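Local coordinates for protein bradyzoite surface antigen BSR4 (Toxoplasma gondii, PDB 2JKS) that is a surface antigen of the bradyzoite stage of the parasite, belongs to the SAG1-related family and binds zinc ions, at residues Arg6-Val9 with Ala14-Asp17; Cys77-Asn82 with Ala154-Val159. All coordinates share one frame; numbering follows the deposited sequence.

Contact 1 of 2, residues Arg6-Val9 with Ala14-Asp17; sequences RLTV and AKCD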
loop_
_atom_site.group_PDB
_atom_site.type_symbol
_atom_site.label_atom_id
_atom_site.label_comp_id
_atom_site.label_asym_id
_atom_site.label_seq_id
_atom_site.Cartn_x
_atom_site.Cartn_y
_atom_site.Cartn_z
ATOM N N ARG A 6 1.430 -7.403 30.038
ATOM C CA ARG A 6 2.283 -6.253 29.853
ATOM C C ARG A 6 2.774 -6.242 28.397
ATOM O O ARG A 6 3.264 -7.237 27.940
ATOM C CB ARG A 6 3.501 -6.308 30.764
ATOM C CG ARG A 6 4.336 -5.031 30.655
ATOM C CD ARG A 6 5.710 -5.189 31.183
ATOM N NE ARG A 6 5.884 -6.477 31.848
ATOM C CZ ARG A 6 6.532 -6.662 32.998
ATOM N NH1 ARG A 6 7.034 -5.621 33.663
ATOM N NH2 ARG A 6 6.653 -7.889 33.500
ATOM N N LEU A 7 2.639 -5.099 27.739
ATOM C CA LEU A 7 3.121 -4.859 26.385
ATOM C C LEU A 7 4.268 -3.827 26.395
ATOM O O LEU A 7 4.175 -2.744 27.018
ATOM C CB LEU A 7 1.955 -4.405 25.492
ATOM C CG LEU A 7 2.312 -4.100 24.016
ATOM C CD1 LEU A 7 2.789 -5.322 23.269
ATOM C CD2 LEU A 7 1.104 -3.477 23.263
ATOM N N THR A 8 5.375 -4.193 25.751
ATOM C CA THR A 8 6.456 -3.249 25.497
ATOM C C THR A 8 6.669 -3.077 23.973
ATOM O O THR A 8 6.639 -4.049 23.241
ATOM C CB THR A 8 7.795 -3.670 26.167
ATOM O OG1 THR A 8 7.575 -3.923 27.558
ATOM C CG2 THR A 8 8.790 -2.510 26.049
ATOM N N VAL A 9 6.844 -1.846 23.527
ATOM C CA VAL A 9 7.164 -1.497 22.130
ATOM C C VAL A 9 8.348 -0.514 22.056
ATOM O O VAL A 9 8.358 0.496 22.734
ATOM C CB VAL A 9 5.927 -0.873 21.371
ATOM C CG1 VAL A 9 6.211 -0.828 19.842
ATOM C CG2 VAL A 9 4.646 -1.685 21.636
ATOM N N ALA A 14 7.811 -5.517 19.408
ATOM C CA ALA A 14 6.849 -5.600 20.508
ATOM C C ALA A 14 6.966 -6.877 21.310
ATOM O O ALA A 14 7.195 -7.967 20.774
ATOM C CB ALA A 14 5.401 -5.492 19.972
ATOM N N LYS A 15 6.768 -6.748 22.606
ATOM C CA LYS A 15 6.961 -7.872 23.518
ATOM C C LYS A 15 5.733 -7.904 24.472
ATOM O O LYS A 15 5.494 -6.920 25.123
ATOM C CB LYS A 15 8.262 -7.641 24.336
ATOM C CG LYS A 15 9.641 -7.706 23.604
ATOM C CD LYS A 15 9.935 -6.447 22.681
ATOM C CE LYS A 15 10.371 -5.205 23.479
ATOM N NZ LYS A 15 10.403 -4.023 22.584
ATOM N N CYS A 16 4.998 -9.021 24.552
ATOM C CA CYS A 16 3.941 -9.204 25.571
ATOM C C CYS A 16 4.369 -10.226 26.633
ATOM O O CYS A 16 4.805 -11.339 26.294
ATOM C CB CYS A 16 2.642 -9.740 24.953
ATOM S SG CYS A 16 1.844 -8.767 23.645
ATOM N N ASP A 17 4.204 -9.846 27.892
ATOM C CA ASP A 17 4.676 -10.582 29.071
ATOM C C ASP A 17 3.458 -10.862 29.977
ATOM O O ASP A 17 2.718 -9.964 30.300
ATOM C CB ASP A 17 5.697 -9.720 29.844
ATOM C CG ASP A 17 7.093 -9.738 29.230
ATOM O OD1 ASP A 17 7.658 -10.836 28.962
ATOM O OD2 ASP A 17 7.646 -8.636 29.022
HETATM O O HOH W 1 6.337 -6.612 27.852
#
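R6 and D17 form a hydrogen-bonded pair of an antiparallel β-hairpin, their side chains on the same face. The guanidinium and carboxylate planes stand 84° apart, and D17 OD2 lies well out of the guanidinium plane, 4.0 Å from R6 NE. This salt bridge is long and rests on charge alone; D17 CB, not an oxygen, sits at the guanidinium edge. On the same face, K15 folds back at chi2 and chi3, which brings its CE 4.0 Å from T8 CB, and NZ bonds to D13 O. A water bridges T8 OG1, D17 OD2 and the backbone oxygen K15 O, with more acceptors near it than protons to give. The other face is apolar: L7 CD1 reaches C16 SG at 3.6 Å, and the small A14 lies beside L7 and V9. L7 and A14 go on to touch strand 152-161, and C16 is disulfide-bonded to C155. Between the faces, T8 and K15 exchange two sound backbone bonds, with T8 N to K15 O the straighter (170°). D17 N bonds well to R6 O, but the bond from R6 N to D17 O is weak. Directional bonding thus lies mainly in backbone and water, while the ion pair probably adds a diffuse attraction.

Contact 2 of 2, residues Cys77-Asn82 with Ala154-Val159; sequences CQFGAN and ACKLTV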
loop_
_atom_site.group_PDB
_atom_site.type_symbol
_atom_site.label_atom_id
_atom_site.label_comp_id
_atom_site.label_asym_id
_atom_site.label_seq_id
_atom_site.Cartn_x
_atom_site.Cartn_y
_atom_site.Cartn_z
ATOM N N CYS A 77 -11.714 -12.802 15.043
ATOM C CA CYS A 77 -10.574 -12.681 15.939
ATOM C C CYS A 77 -10.994 -12.316 17.352
ATOM O O CYS A 77 -11.348 -11.165 17.631
ATOM C CB CYS A 77 -9.587 -11.642 15.387
ATOM S SG CYS A 77 -8.594 -12.254 13.982
ATOM N N GLN A 78 -10.937 -13.303 18.245
ATOM C CA GLN A 78 -11.473 -13.186 19.611
ATOM C C GLN A 78 -10.409 -12.785 20.653
ATOM O O GLN A 78 -9.332 -13.369 20.699
ATOM C CB GLN A 78 -12.166 -14.510 20.027
ATOM C CG GLN A 78 -12.989 -15.192 18.917
ATOM C CD GLN A 78 -13.851 -16.382 19.416
ATOM O OE1 GLN A 78 -15.079 -16.305 19.421
ATOM N NE2 GLN A 78 -13.201 -17.475 19.816
ATOM N N PHE A 79 -10.695 -11.752 21.438
ATOM C CA PHE A 79 -9.877 -11.348 22.583
ATOM C C PHE A 79 -10.720 -11.464 23.870
ATOM O O PHE A 79 -11.717 -10.760 24.041
ATOM C CB PHE A 79 -9.416 -9.896 22.450
ATOM C CG PHE A 79 -8.267 -9.688 21.491
ATOM C CD1 PHE A 79 -6.953 -9.693 21.956
ATOM C CD2 PHE A 79 -8.501 -9.437 20.141
ATOM C CE1 PHE A 79 -5.875 -9.490 21.095
ATOM C CE2 PHE A 79 -7.416 -9.234 19.260
ATOM C CZ PHE A 79 -6.108 -9.267 19.747
ATOM N N GLY A 80 -10.308 -12.336 24.782
ATOM C CA GLY A 80 -11.115 -12.590 25.972
ATOM C C GLY A 80 -12.409 -13.291 25.599
ATOM O O GLY A 80 -12.513 -13.898 24.527
ATOM N N ALA A 81 -13.398 -13.198 26.481
ATOM C CA ALA A 81 -14.734 -13.775 26.228
ATOM C C ALA A 81 -15.626 -12.848 25.392
ATOM O O ALA A 81 -16.595 -13.286 24.773
ATOM C CB ALA A 81 -15.422 -14.131 27.562
ATOM N N ASN A 82 -15.270 -11.570 25.350
ATOM C CA ASN A 82 -16.145 -10.526 24.840
ATOM C C ASN A 82 -15.606 -9.852 23.585
ATOM O O ASN A 82 -16.374 -9.422 22.712
ATOM C CB ASN A 82 -16.313 -9.463 25.936
ATOM C CG ASN A 82 -14.973 -8.845 26.355
ATOM O OD1 ASN A 82 -14.571 -7.809 25.821
ATOM N ND2 ASN A 82 -14.264 -9.496 27.284
ATOM N N ALA A 154 -4.659 -10.707 27.729
ATOM C CA ALA A 154 -4.190 -10.649 26.342
ATOM C C ALA A 154 -3.419 -9.353 26.060
ATOM O O ALA A 154 -3.540 -8.385 26.808
ATOM C CB ALA A 154 -5.387 -10.781 25.409
ATOM N N CYS A 155 -2.599 -9.372 25.006
ATOM C CA CYS A 155 -2.012 -8.157 24.426
ATOM C C CYS A 155 -2.570 -8.046 23.047
ATOM O O CYS A 155 -2.688 -9.047 22.315
ATOM C CB CYS A 155 -0.507 -8.300 24.239
ATOM S SG CYS A 155 0.439 -8.161 25.719
ATOM N N LYS A 156 -2.865 -6.830 22.659
ATOM C CA LYS A 156 -3.235 -6.590 21.283
ATOM C C LYS A 156 -2.250 -5.633 20.538
ATOM O O LYS A 156 -1.941 -4.557 21.015
ATOM C CB LYS A 156 -4.669 -6.082 21.273
ATOM C CG LYS A 156 -5.160 -5.671 19.960
ATOM C CD LYS A 156 -6.140 -4.588 20.219
ATOM C CE LYS A 156 -7.291 -4.699 19.264
ATOM N NZ LYS A 156 -8.244 -3.654 19.632
ATOM N N LEU A 157 -1.761 -6.053 19.366
ATOM C CA LEU A 157 -0.829 -5.238 18.609
ATOM C C LEU A 157 -1.446 -4.823 17.285
ATOM O O LEU A 157 -1.777 -5.668 16.486
ATOM C CB LEU A 157 0.497 -5.999 18.344
ATOM C CG LEU A 157 1.581 -5.220 17.564
ATOM C CD1 LEU A 157 2.033 -3.960 18.303
ATOM C CD2 LEU A 157 2.796 -6.104 17.207
ATOM N N THR A 158 -1.588 -3.519 17.068
ATOM C CA THR A 158 -1.968 -3.022 15.771
ATOM C C THR A 158 -0.696 -2.699 14.953
ATOM O O THR A 158 0.142 -1.917 15.385
ATOM C CB THR A 158 -2.896 -1.790 15.880
ATOM O OG1 THR A 158 -4.086 -2.148 16.619
ATOM C CG2 THR A 158 -3.282 -1.255 14.500
ATOM N N VAL A 159 -0.578 -3.283 13.758
ATOM C CA VAL A 159 0.532 -2.935 12.870
ATOM C C VAL A 159 -0.051 -2.182 11.681
ATOM O O VAL A 159 -0.877 -2.718 10.955
ATOM C CB VAL A 159 1.295 -4.188 12.382
ATOM C CG1 VAL A 159 2.489 -3.868 11.346
ATOM C CG2 VAL A 159 1.716 -5.157 13.642
#
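The carbonyl oxygen C155 O meets the edge of the F79 ring, lying in the ring plane 3.4 Å from CE1. A slightly positive aromatic edge turned to a carbonyl is consistent with a weak electrostatic attraction. The setting is the β-sandwich of the first SRS domain, where edge strand 76-79 and strand 152-161 belong to one curved sheet without being neighbours in it. The axes of the two short strand segments pass 9.2 Å apart, too far for backbone pairing, and the large F79 side chain spans the distance. Its CG stands beside the backbone N (chi1 -77°), an orientation that carries the ring across to the other strand. Along the same edge, A154 CB lies in the ring plane, 3.9 Å from CD1; a methyl group is small enough to let the broad ring come this close to the strand. I57 and P28 also touch the F79 side chain, which is buried, as suits a large apolar ring. After F79 the chain turns at G80, whose positive phi (68°) is easily adopted without a CB, and G80 N bonds to Q139 OE1. Lysine suits position 156 because its hydrocarbon part can pack while its end leads away from 77-82. K156 CB and CG lie obliquely against the CE1-CZ side of the F79 ring, with CG 3.7 Å from CZ, whereas NZ stays 6.0 Å from the ring centroid, at most a weak cation-pi attraction.

Overall arrangement
Both contacts belong to the first SRS domain, their centres about 13 Å apart, and the C16-C155 disulfide ties them covalently. Contact 1 joins neighbouring strands of a hairpin at the margin of one sheet and is partly buried; contact 2 is buried and links two strands of the other sheet that are distant in its order. Their chemistry follows from this: the hairpin relies on paired backbones, with charged and hydrated groups on one face, whereas 77-82 and 154-159 meet through an aromatic ring set against a methyl, a carbonyl oxygen and lysine methylenes. A14 packs against L157 and L7 against the K156 backbone, so the apolar face of contact 1 borders strand 152-161 of contact 2.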